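PDB 3I1I: homoserine O-acetyltransferase from Bacillus anthracis str. 'Ames Ancestor', which transfers the acetyl group of acetyl-CoA to the hydroxyl of L-homoserine, an early step towards methionine, using an alpha/beta hydrolase fold. Local coordinates for the interface of chains A and B. Numbering follows the deposited sequence. Chains: chain A/B, Homoserine O-acetyltransferase.

Contact 1: the interface of chains A and B. Residues chain A 185-187, 322, 324-325; chain B 234-235, 238.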
ATOM      1  N   PRO A 185      -0.419  10.136 -13.770  1.00 19.63           N
ATOM      2  CA  PRO A 185      -1.829   9.934 -13.467  1.00 19.95           C
ATOM      3  C   PRO A 185      -2.103   9.957 -11.983  1.00 19.70           C
ATOM      4  O   PRO A 185      -1.255   9.561 -11.185  1.00 19.52           O
ATOM      5  CB  PRO A 185      -2.124   8.556 -14.038  1.00 20.08           C
ATOM      6  CG  PRO A 185      -1.128   8.414 -15.148  1.00 21.60           C
ATOM      7  CD  PRO A 185       0.133   9.065 -14.606  1.00 20.09           C
ATOM      8  N   ILE A 186      -3.274  10.455 -11.633  1.00 19.48           N
ATOM      9  CA  ILE A 186      -3.690  10.564 -10.241  1.00 19.73           C
ATOM     10  C   ILE A 186      -3.679   9.181  -9.568  1.00 19.99           C
ATOM     11  O   ILE A 186      -3.187   9.051  -8.462  1.00 20.50           O
ATOM     12  CB  ILE A 186      -5.125  11.170 -10.138  1.00 19.22           C
ATOM     13  CG1 ILE A 186      -5.149  12.583 -10.726  1.00 19.49           C
ATOM     14  CG2 ILE A 186      -5.626  11.180  -8.683  1.00 17.61           C
ATOM     15  CD1 ILE A 186      -4.152  13.576 -10.079  1.00 15.73           C
ATOM     16  N   ILE A 187      -4.197   8.162 -10.258  1.00 20.00           N
ATOM     17  CA  ILE A 187      -4.258   6.802  -9.705  1.00 19.84           C
ATOM     18  C   ILE A 187      -2.890   6.305  -9.320  1.00 20.75           C
ATOM     19  O   ILE A 187      -2.710   5.771  -8.213  1.00 21.89           O
ATOM     20  CB  ILE A 187      -4.937   5.798 -10.659  1.00 19.63           C
ATOM     21  CG1 ILE A 187      -5.215   4.465  -9.960  1.00 18.36           C
ATOM     22  CG2 ILE A 187      -4.123   5.556 -11.993  1.00 17.09           C
ATOM     23  CD1 ILE A 187      -6.233   3.523 -10.852  1.00 16.23           C
ATOM     24  N   PRO A 322      -1.565   4.883 -18.103  1.00 23.49           N
ATOM     25  CA  PRO A 322      -2.626   4.623 -19.061  1.00 23.36           C
ATOM     26  C   PRO A 322      -2.385   5.338 -20.374  1.00 23.63           C
ATOM     27  O   PRO A 322      -2.042   6.521 -20.408  1.00 24.68           O
ATOM     28  CB  PRO A 322      -3.846   5.180 -18.359  1.00 23.49           C
ATOM     29  CG  PRO A 322      -3.530   5.048 -16.914  1.00 23.80           C
ATOM     30  CD  PRO A 322      -2.098   5.381 -16.829  1.00 23.61           C
ATOM     31  N   ARG A 324      -4.281   6.430 -22.702  1.00 23.46           N
ATOM     32  CA  ARG A 324      -5.156   7.471 -23.261  1.00 23.02           C
ATOM     33  C   ARG A 324      -4.522   8.884 -23.214  1.00 21.96           C
ATOM     34  O   ARG A 324      -4.792   9.696 -24.067  1.00 21.95           O
ATOM     35  CB  ARG A 324      -6.538   7.499 -22.613  1.00 22.06           C
ATOM     36  CG  ARG A 324      -6.488   7.944 -21.189  1.00 25.13           C
ATOM     37  CD  ARG A 324      -7.834   7.792 -20.520  1.00 27.17           C
ATOM     38  NE  ARG A 324      -8.805   8.720 -21.062  1.00 31.14           N
ATOM     39  CZ  ARG A 324     -10.127   8.547 -21.055  1.00 31.15           C
ATOM     40  NH1 ARG A 324     -10.689   7.480 -20.533  1.00 32.33           N
ATOM     41  NH2 ARG A 324     -10.889   9.482 -21.551  1.00 32.88           N
ATOM     42  N   TYR A 325      -3.688   9.173 -22.230  1.00 21.78           N
ATOM     43  CA  TYR A 325      -3.120  10.518 -22.134  1.00 21.51           C
ATOM     44  C   TYR A 325      -1.995  10.718 -23.139  1.00 21.37           C
ATOM     45  O   TYR A 325      -1.673  11.850 -23.450  1.00 21.56           O
ATOM     46  CB  TYR A 325      -2.664  10.824 -20.709  1.00 21.76           C
ATOM     47  CG  TYR A 325      -3.744  10.516 -19.706  1.00 22.22           C
ATOM     48  CD1 TYR A 325      -4.899  11.282 -19.656  1.00 20.95           C
ATOM     49  CD2 TYR A 325      -3.643   9.406 -18.867  1.00 21.36           C
ATOM     50  CE1 TYR A 325      -5.931  10.975 -18.770  1.00 23.46           C
ATOM     51  CE2 TYR A 325      -4.647   9.097 -17.955  1.00 22.31           C
ATOM     52  CZ  TYR A 325      -5.795   9.870 -17.913  1.00 25.51           C
ATOM     53  OH  TYR A 325      -6.801   9.551 -17.029  1.00 23.85           O
TER
ATOM     54  N   GLU B 234      -9.527   4.300 -13.920  1.00 21.90           N
ATOM     55  CA  GLU B 234      -8.480   5.284 -13.707  1.00 21.60           C
ATOM     56  C   GLU B 234      -8.918   6.724 -14.052  1.00 21.30           C
ATOM     57  O   GLU B 234      -8.554   7.689 -13.373  1.00 20.92           O
ATOM     58  CB  GLU B 234      -7.206   4.899 -14.456  1.00 22.11           C
ATOM     59  CG  GLU B 234      -7.271   4.934 -15.958  1.00 22.54           C
ATOM     60  CD  GLU B 234      -7.078   6.317 -16.536  1.00 24.93           C
ATOM     61  OE1 GLU B 234      -7.242   6.422 -17.764  1.00 27.66           O
ATOM     62  OE2 GLU B 234      -6.784   7.281 -15.785  1.00 23.57           O
ATOM     63  N   HIS B 235      -9.703   6.852 -15.091  1.00 20.61           N
ATOM     64  CA  HIS B 235     -10.118   8.143 -15.518  1.00 21.95           C
ATOM     65  C   HIS B 235     -11.065   8.824 -14.522  1.00 21.41           C
ATOM     66  O   HIS B 235     -11.141  10.049 -14.463  1.00 21.49           O
ATOM     67  CB  HIS B 235     -10.759   8.070 -16.891  1.00 22.31           C
ATOM     68  CG  HIS B 235     -10.788   9.392 -17.577  1.00 25.79           C
ATOM     69  ND1 HIS B 235     -11.953   9.982 -18.020  1.00 27.65           N
ATOM     70  CD2 HIS B 235      -9.791  10.267 -17.850  1.00 27.79           C
ATOM     71  CE1 HIS B 235     -11.663  11.150 -18.563  1.00 28.36           C
ATOM     72  NE2 HIS B 235     -10.359  11.343 -18.478  1.00 28.02           N
ATOM     73  N   GLU B 238      -8.790  10.874 -12.332  1.00 23.04           N
ATOM     74  CA  GLU B 238      -8.176  11.930 -13.101  1.00 24.84           C
ATOM     75  C   GLU B 238      -9.114  13.137 -13.226  1.00 25.25           C
ATOM     76  O   GLU B 238      -8.660  14.286 -13.079  1.00 25.73           O
ATOM     77  CB  GLU B 238      -7.779  11.416 -14.495  1.00 24.75           C
ATOM     78  CG  GLU B 238      -6.738  12.236 -15.176  1.00 26.90           C
ATOM     79  CD  GLU B 238      -5.317  12.140 -14.526  1.00 30.71           C
ATOM     80  OE1 GLU B 238      -4.980  11.117 -13.877  1.00 28.86           O
ATOM     81  OE2 GLU B 238      -4.533  13.129 -14.667  1.00 32.36           O
TER
HETATM   82  O   HOH W   1      -5.852   8.626 -12.616  1.00 23.53           O

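Contact 2: the interface of chains A and B. Residues chain A 122, 201, 281-282, 285; chain B 254-255.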
HETATM    1  N   MSE A 122      16.296  13.934   5.526  1.00 29.01           N
HETATM    2  CA  MSE A 122      15.088  14.670   5.119  1.00 29.00           C
HETATM    3  C   MSE A 122      15.292  16.175   4.950  1.00 28.86           C
HETATM    4  O   MSE A 122      14.368  16.886   4.497  1.00 29.10           O
HETATM    5  CB  MSE A 122      13.917  14.395   6.065  1.00 28.92           C
HETATM    6  CG  MSE A 122      13.519  12.930   6.131  1.00 30.16           C
HETATM    7 SE   MSE A 122      13.275  12.066   4.367  0.65 33.75          SE
HETATM    8  CE  MSE A 122      11.896  13.249   3.665  1.00 27.20           C
ATOM      9  N   ARG A 201       7.323   5.795   5.938  1.00 26.98           N
ATOM     10  CA  ARG A 201       7.197   6.636   7.152  1.00 28.53           C
ATOM     11  C   ARG A 201       6.544   5.878   8.310  1.00 28.03           C
ATOM     12  O   ARG A 201       6.824   6.164   9.491  1.00 27.65           O
ATOM     13  CB  ARG A 201       6.364   7.896   6.909  1.00 28.91           C
ATOM     14  CG  ARG A 201       7.011   8.928   5.954  1.00 34.10           C
ATOM     15  CD  ARG A 201       6.296  10.339   5.991  1.00 38.31           C
ATOM     16  NE  ARG A 201       7.180  11.277   5.318  1.00 43.93           N
ATOM     17  CZ  ARG A 201       7.769  12.352   5.862  1.00 48.27           C
ATOM     18  NH1 ARG A 201       8.624  13.081   5.118  1.00 47.43           N
ATOM     19  NH2 ARG A 201       7.492  12.737   7.115  1.00 49.28           N
HETATM   20  N   MSE A 281      11.801   7.449  -1.286  1.00 24.69           N
HETATM   21  CA  MSE A 281      10.759   8.442  -1.035  1.00 25.85           C
HETATM   22  C   MSE A 281      10.902   9.660  -1.970  1.00 25.09           C
HETATM   23  O   MSE A 281       9.898  10.097  -2.547  1.00 25.52           O
HETATM   24  CB  MSE A 281      10.770   8.989   0.405  1.00 26.21           C
HETATM   25  CG  MSE A 281      10.492   8.024   1.530  1.00 31.12           C
HETATM   26 SE   MSE A 281      10.448   9.060   3.246  0.65 38.22          SE
HETATM   27  CE  MSE A 281      10.066  10.773   2.596  1.00 25.58           C
ATOM     28  N   TYR A 282      12.108  10.236  -2.055  1.00 23.66           N
ATOM     29  CA  TYR A 282      12.319  11.463  -2.859  1.00 23.08           C
ATOM     30  C   TYR A 282      12.003  11.227  -4.327  1.00 22.35           C
ATOM     31  O   TYR A 282      11.366  12.079  -4.976  1.00 22.18           O
ATOM     32  CB  TYR A 282      13.735  12.000  -2.724  1.00 22.30           C
ATOM     33  CG  TYR A 282      13.903  12.909  -1.548  1.00 23.01           C
ATOM     34  CD1 TYR A 282      14.154  12.400  -0.296  1.00 24.14           C
ATOM     35  CD2 TYR A 282      13.797  14.294  -1.674  1.00 23.18           C
ATOM     36  CE1 TYR A 282      14.292  13.228   0.798  1.00 24.15           C
ATOM     37  CE2 TYR A 282      13.952  15.125  -0.571  1.00 22.43           C
ATOM     38  CZ  TYR A 282      14.194  14.574   0.656  1.00 22.72           C
ATOM     39  OH  TYR A 282      14.346  15.334   1.780  1.00 25.00           O
ATOM     40  N   LYS A 285       8.377  10.924  -4.686  1.00 19.30           N
ATOM     41  CA  LYS A 285       7.886  12.308  -4.671  1.00 19.46           C
ATOM     42  C   LYS A 285       8.029  13.005  -6.048  1.00 18.97           C
ATOM     43  O   LYS A 285       7.109  13.675  -6.528  1.00 18.29           O
ATOM     44  CB  LYS A 285       8.613  13.109  -3.597  1.00 19.78           C
ATOM     45  CG  LYS A 285       8.111  14.556  -3.444  1.00 22.29           C
ATOM     46  CD  LYS A 285       6.775  14.681  -2.685  1.00 23.69           C
ATOM     47  CE  LYS A 285       6.407  16.163  -2.589  1.00 27.14           C
ATOM     48  NZ  LYS A 285       5.475  16.593  -1.491  1.00 26.09           N
TER
ATOM     49  N   VAL B 254       8.878  17.401   1.150  1.00 27.27           N
ATOM     50  CA  VAL B 254       8.402  16.075   0.864  1.00 27.17           C
ATOM     51  C   VAL B 254       6.994  15.944   1.427  1.00 27.47           C
ATOM     52  O   VAL B 254       6.123  15.400   0.763  1.00 27.30           O
ATOM     53  CB  VAL B 254       9.315  14.995   1.398  1.00 27.26           C
ATOM     54  CG1 VAL B 254       8.677  13.601   1.207  1.00 25.47           C
ATOM     55  CG2 VAL B 254      10.668  15.075   0.668  1.00 27.50           C
ATOM     56  N   SER B 255       6.755  16.517   2.606  1.00 27.28           N
ATOM     57  CA  SER B 255       5.498  16.293   3.334  1.00 27.83           C
ATOM     58  C   SER B 255       4.347  17.204   2.930  1.00 26.71           C
ATOM     59  O   SER B 255       3.243  17.045   3.407  1.00 26.75           O
ATOM     60  CB  SER B 255       5.740  16.368   4.853  1.00 27.52           C
ATOM     61  OG  SER B 255       6.346  17.614   5.161  1.00 32.23           O
TER

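Contact 1: the interface of chains A and B
With CG set between the backbone N and the carbonyl carbon (chi1 67°) and the chain bent at chi2, B:Glu234 folds its carboxylate back to A:Tyr325 on helix 324-335 of chain A. B:Glu238, on the same short helix 234-240, has CG anti to its backbone N (chi1 -159°) and bends at chi2, turning its carboxylate to A:Ile186 at the start of helix 186-202. There its OE1 accepts a nearly straight hydrogen bond from the backbone N of A:Ile186, 2.9 Å long, on the syn side and somewhat out of the carboxylate plane. A glutamate suits this spot: its acidic group meets an amide of the first helical turn, where the helix dipole would favour negative charge. A water 2.9 Å from the same OE1 extends the bridge to A:Ile187 N and to the backbone O of B:Glu234.

The phenol of A:Tyr325 meets B:Glu234 tip to tip, with ring and carboxylate planes steeply inclined to each other. Its OH donates to the syn lone pair of OE2 over 2.6 Å, and OE2 lies in the plane of the ring at its edge. A tyrosine provides both this donor and a flat ring to pack against: the CG methylene of B:Glu238 sits by the hydroxyl end, 3.7 Å from CZ, and CG of A:Arg324 covers one face. The ring of A:Pro322 lies against the carboxylate end of B:Glu234, while A:Ile187 sets its CG2 and CD1 methyls against CB, so apolar groups flank the acid's chain.

A:Arg324 bends at chi3 and lays its guanidinium almost parallel to the imidazole of B:His235, the planes only 5° apart. This flat cation-pi stack suits two planar polar groups, and NH2 of A:Arg324 sits over the imidazole face, 3.6 Å from the ring centroid.

Contact 2: the interface of chains A and B
A loop of chain B carrying B:Val254 and B:Ser255 enters a site on chain A built from helix 277-289, the end of helix 186-202 and the short 3-10 helix 121-123. B:Val254 is the residue that fills it, with 90 Å² of its surface hidden by chain A. Its branched side chain sends two methyls to different neighbours. CG1, anti to the backbone N (chi1 173°), points to the selenomethionine A:Met281, whose CE methyl lies 3.4 Å away; NH1 of A:Arg201 borders the same methyl more distantly. CG2, the other branch, lies over one face of the A:Tyr282 ring, offset towards the rim, in a CH-pi contact 3.8 Å from the centroid. The CE methyl of A:Met122, also a selenomethionine, approaches CG2 from another direction, at 3.7 Å. Valine suits the place because its compact fork touches several walls at once, while the flexible side chains of the two methionine positions can mould themselves around it and the tyrosine offers a broad apolar face.

The backbone of the loop is held as well. A:Lys285, with CG anti to its backbone N (chi1 -177°) and a bend at chi2, runs its methylenes beside B:Val254 and donates from NZ to the valine backbone O over 2.6 Å. The NZ amino group stands above the carbonyl plane, 54° out of it, instead of lying on a lone pair. A long lysine suits this role because its carbon chain packs against the loop while its tip meets a polar backbone atom. In this assembly the site fixes the loop of one subunit against the helices of the other, adding apolar packing and a lysine-to-backbone hydrogen bond to the pairing of the two chains.

Contact 1 and contact 2 lie about 23 Å apart, measured between the centres of their C-alpha atoms. Helix 186-202 of chain A joins them: its first turn belongs to contact 1, whereas A:Arg201 near its other end belongs to contact 2. Chain B contributes helix 234-240 to the first and a loop about fifteen residues later to the second, so one stretch of its chain follows the partner. The two-fold symmetry repeats both with the chains exchanged. Such reciprocal, widely spaced contacts would resist rocking of the subunits and are consistent with a stable dimer, although the deposited assembly has four copies.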